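Local coordinates for yuaD protein (Bacillus subtilis, PDB 1ORU) that is of unknown function but, as a MOSC-domain protein, may bind molybdenum and pyridoxal phosphate and perhaps serve metal-sulfur cluster biosynthesis, at residues Leu31-Gly36 / Arg67-Val72. Numbering follows the deposited sequence.
Sequences LDFDYG and RQISIV
A classic beta bulge, in which Gln68 and Ile69 both face Cys165 of strand 163-169, opens the strand that meets the 31-36 segment inside the MOSC domain. The glutamine chain runs extended beyond CG (chi2 169°) across the Gly36 backbone, with CG 3.3 Å from Gly36 O and CD 3.6 Å from Gly36 CA. At its end OE1 takes a weak, bent hydrogen bond from Gly36 N, 3.3 Å long with 131° at the hydrogen. A water closes a triangle over the same pair: it accepts from Gly36 N at 3.1 Å and donates to Gln68 OE1 at 2.9 Å. The water also lies in the plane of the Tyr35 ring, at its edge. Val167 N donates to OE1 as well, while NE2 donates to Asn65 O, so both ends of the amide are held, which probably fixes which end is which. A leucine in place of Gln68 would probably leave Val167 N and Asn65 O without these side-chain partners and cost the water its acceptor. Beside this polar group, Ile69 CD1 reaches Phe33 CE1 at 3.8 Å, meeting the ring obliquely; CG1 set beside the backbone N (chi1 -58°) carries the methyl there. Leu123 packs on both residues. Just before Gly36, Tyr35 N donates to Asp34 OD1 at 2.7 Å, from above the carboxylate plane. The contact thus pairs an apolar patch with a buried amide whose oxygen, shared among two backbone N-H groups and a water, links the loop at Gly36 to the bulge through a weak direct bond and a firmer water bridge.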
ATOM      1  N   LEU A  31     -15.653  17.050  -2.546  1.00 17.50           N
ATOM      2  CA  LEU A  31     -14.254  16.995  -2.130  1.00 16.16           C
ATOM      3  C   LEU A  31     -13.398  16.790  -3.367  1.00 17.37           C
ATOM      4  O   LEU A  31     -13.820  16.139  -4.325  1.00 15.23           O
ATOM      5  CB  LEU A  31     -13.989  15.825  -1.178  1.00 16.95           C
ATOM      6  CG  LEU A  31     -14.527  15.841   0.253  1.00 17.27           C
ATOM      7  CD1 LEU A  31     -14.119  14.549   0.955  1.00 16.92           C
ATOM      8  CD2 LEU A  31     -13.973  17.048   0.997  1.00 17.62           C
ATOM      9  N   ASP A  32     -12.199  17.360  -3.350  1.00 16.31           N
ATOM     10  CA  ASP A  32     -11.278  17.175  -4.454  1.00 17.09           C
ATOM     11  C   ASP A  32     -10.216  16.195  -3.980  1.00 16.19           C
ATOM     12  O   ASP A  32      -9.634  16.375  -2.909  1.00 16.29           O
ATOM     13  CB  ASP A  32     -10.611  18.493  -4.848  1.00 18.66           C
ATOM     14  CG  ASP A  32     -11.554  19.433  -5.556  1.00 22.18           C
ATOM     15  OD1 ASP A  32     -12.208  18.996  -6.529  1.00 22.85           O
ATOM     16  OD2 ASP A  32     -11.635  20.610  -5.147  1.00 24.94           O
ATOM     17  N   PHE A  33      -9.997  15.140  -4.754  1.00 15.37           N
ATOM     18  CA  PHE A  33      -8.965  14.165  -4.431  1.00 14.99           C
ATOM     19  C   PHE A  33      -7.822  14.459  -5.390  1.00 15.66           C
ATOM     20  O   PHE A  33      -8.034  14.601  -6.595  1.00 15.11           O
ATOM     21  CB  PHE A  33      -9.433  12.723  -4.673  1.00 13.97           C
ATOM     22  CG  PHE A  33     -10.369  12.182  -3.626  1.00 14.72           C
ATOM     23  CD1 PHE A  33     -10.576  12.851  -2.423  1.00 13.71           C
ATOM     24  CD2 PHE A  33     -11.025  10.970  -3.840  1.00 14.03           C
ATOM     25  CE1 PHE A  33     -11.422  12.318  -1.443  1.00 15.39           C
ATOM     26  CE2 PHE A  33     -11.871  10.429  -2.868  1.00 13.70           C
ATOM     27  CZ  PHE A  33     -12.069  11.106  -1.669  1.00 14.18           C
ATOM     28  N   ASP A  34      -6.615  14.563  -4.855  1.00 16.95           N
ATOM     29  CA  ASP A  34      -5.442  14.820  -5.681  1.00 18.24           C
ATOM     30  C   ASP A  34      -4.322  13.999  -5.054  1.00 16.82           C
ATOM     31  O   ASP A  34      -4.477  13.478  -3.949  1.00 14.79           O
ATOM     32  CB  ASP A  34      -5.086  16.311  -5.652  1.00 21.96           C
ATOM     33  CG  ASP A  34      -4.130  16.712  -6.769  1.00 26.98           C
ATOM     34  OD1 ASP A  34      -3.618  15.825  -7.484  1.00 26.83           O
ATOM     35  OD2 ASP A  34      -3.891  17.927  -6.931  1.00 29.98           O
ATOM     36  N   TYR A  35      -3.201  13.859  -5.749  1.00 15.57           N
ATOM     37  CA  TYR A  35      -2.101  13.101  -5.176  1.00 16.92           C
ATOM     38  C   TYR A  35      -1.763  13.757  -3.836  1.00 16.53           C
ATOM     39  O   TYR A  35      -1.547  14.964  -3.768  1.00 19.33           O
ATOM     40  CB  TYR A  35      -0.902  13.123  -6.122  1.00 16.47           C
ATOM     41  CG  TYR A  35      -1.199  12.448  -7.443  1.00 17.49           C
ATOM     42  CD1 TYR A  35      -1.601  11.116  -7.486  1.00 15.34           C
ATOM     43  CD2 TYR A  35      -1.096  13.146  -8.647  1.00 16.96           C
ATOM     44  CE1 TYR A  35      -1.895  10.490  -8.700  1.00 16.47           C
ATOM     45  CE2 TYR A  35      -1.383  12.531  -9.863  1.00 17.46           C
ATOM     46  CZ  TYR A  35      -1.781  11.202  -9.881  1.00 15.85           C
ATOM     47  OH  TYR A  35      -2.055  10.580 -11.082  1.00 14.98           O
ATOM     48  N   GLY A  36      -1.750  12.966  -2.771  1.00 15.72           N
ATOM     49  CA  GLY A  36      -1.459  13.514  -1.459  1.00 16.45           C
ATOM     50  C   GLY A  36      -2.698  13.559  -0.581  1.00 16.64           C
ATOM     51  O   GLY A  36      -2.599  13.666   0.647  1.00 16.55           O
ATOM     52  N   ARG A  67      -1.429   7.425   4.833  1.00 18.56           N
ATOM     53  CA  ARG A  67      -2.798   7.597   5.306  1.00 17.73           C
ATOM     54  C   ARG A  67      -3.395   8.912   4.797  1.00 18.05           C
ATOM     55  O   ARG A  67      -3.653   9.837   5.572  1.00 18.25           O
ATOM     56  CB  ARG A  67      -2.802   7.550   6.836  1.00 18.61           C
ATOM     57  CG  ARG A  67      -2.309   6.214   7.404  1.00 18.55           C
ATOM     58  CD  ARG A  67      -1.939   6.328   8.882  1.00 18.95           C
ATOM     59  NE  ARG A  67      -3.064   6.813   9.674  1.00 19.67           N
ATOM     60  CZ  ARG A  67      -4.053   6.049  10.128  1.00 21.09           C
ATOM     61  NH1 ARG A  67      -4.058   4.745   9.884  1.00 19.42           N
ATOM     62  NH2 ARG A  67      -5.058   6.600  10.798  1.00 20.81           N
ATOM     63  N   GLN A  68      -3.621   8.980   3.489  1.00 15.61           N
ATOM     64  CA  GLN A  68      -4.161  10.181   2.854  1.00 15.77           C
ATOM     65  C   GLN A  68      -5.666  10.357   2.985  1.00 15.01           C
ATOM     66  O   GLN A  68      -6.144  11.473   3.158  1.00 16.24           O
ATOM     67  CB  GLN A  68      -3.785  10.192   1.372  1.00 14.27           C
ATOM     68  CG  GLN A  68      -2.301  10.382   1.135  1.00 15.15           C
ATOM     69  CD  GLN A  68      -1.903  10.130  -0.306  1.00 14.29           C
ATOM     70  OE1 GLN A  68      -2.712  10.278  -1.218  1.00 16.18           O
ATOM     71  NE2 GLN A  68      -0.646   9.763  -0.517  1.00 14.71           N
ATOM     72  N   ILE A  69      -6.409   9.259   2.898  1.00 14.73           N
ATOM     73  CA  ILE A  69      -7.866   9.312   2.983  1.00 14.12           C
ATOM     74  C   ILE A  69      -8.368   8.250   3.951  1.00 14.88           C
ATOM     75  O   ILE A  69      -7.939   7.098   3.897  1.00 14.96           O
ATOM     76  CB  ILE A  69      -8.517   9.048   1.597  1.00 14.69           C
ATOM     77  CG1 ILE A  69      -8.023  10.075   0.572  1.00 17.57           C
ATOM     78  CG2 ILE A  69     -10.037   9.110   1.712  1.00 16.23           C
ATOM     79  CD1 ILE A  69      -8.504  11.500   0.829  1.00 19.42           C
ATOM     80  N   SER A  70      -9.277   8.641   4.835  1.00 14.42           N
ATOM     81  CA  SER A  70      -9.834   7.719   5.811  1.00 15.35           C
ATOM     82  C   SER A  70     -11.273   7.392   5.439  1.00 14.16           C
ATOM     83  O   SER A  70     -12.064   8.297   5.169  1.00 13.65           O
ATOM     84  CB  SER A  70      -9.788   8.346   7.205  1.00 19.91           C
ATOM     85  OG  SER A  70     -10.366   7.484   8.161  1.00 26.40           O
ATOM     86  N   ILE A  71     -11.605   6.102   5.421  1.00 12.42           N
ATOM     87  CA  ILE A  71     -12.956   5.670   5.069  1.00 13.48           C
ATOM     88  C   ILE A  71     -13.590   4.759   6.124  1.00 13.08           C
ATOM     89  O   ILE A  71     -12.927   3.887   6.685  1.00 12.09           O
ATOM     90  CB  ILE A  71     -12.975   4.881   3.736  1.00 13.66           C
ATOM     91  CG1 ILE A  71     -12.266   5.674   2.636  1.00 16.34           C
ATOM     92  CG2 ILE A  71     -14.416   4.580   3.334  1.00 12.52           C
ATOM     93  CD1 ILE A  71     -12.255   4.956   1.293  1.00 18.75           C
ATOM     94  N   VAL A  72     -14.876   4.977   6.387  1.00 13.50           N
ATOM     95  CA  VAL A  72     -15.626   4.143   7.327  1.00 13.51           C
ATOM     96  C   VAL A  72     -16.952   3.807   6.653  1.00 14.08           C
ATOM     97  O   VAL A  72     -17.395   4.523   5.755  1.00 15.36           O
ATOM     98  CB  VAL A  72     -15.932   4.867   8.673  1.00 14.28           C
ATOM     99  CG1 VAL A  72     -14.640   5.260   9.359  1.00 14.27           C
ATOM    100  CG2 VAL A  72     -16.815   6.090   8.442  1.00 15.37           C
TER
HETATM  101  O   HOH W   1      -1.497  10.015  -3.784  1.00 21.22           O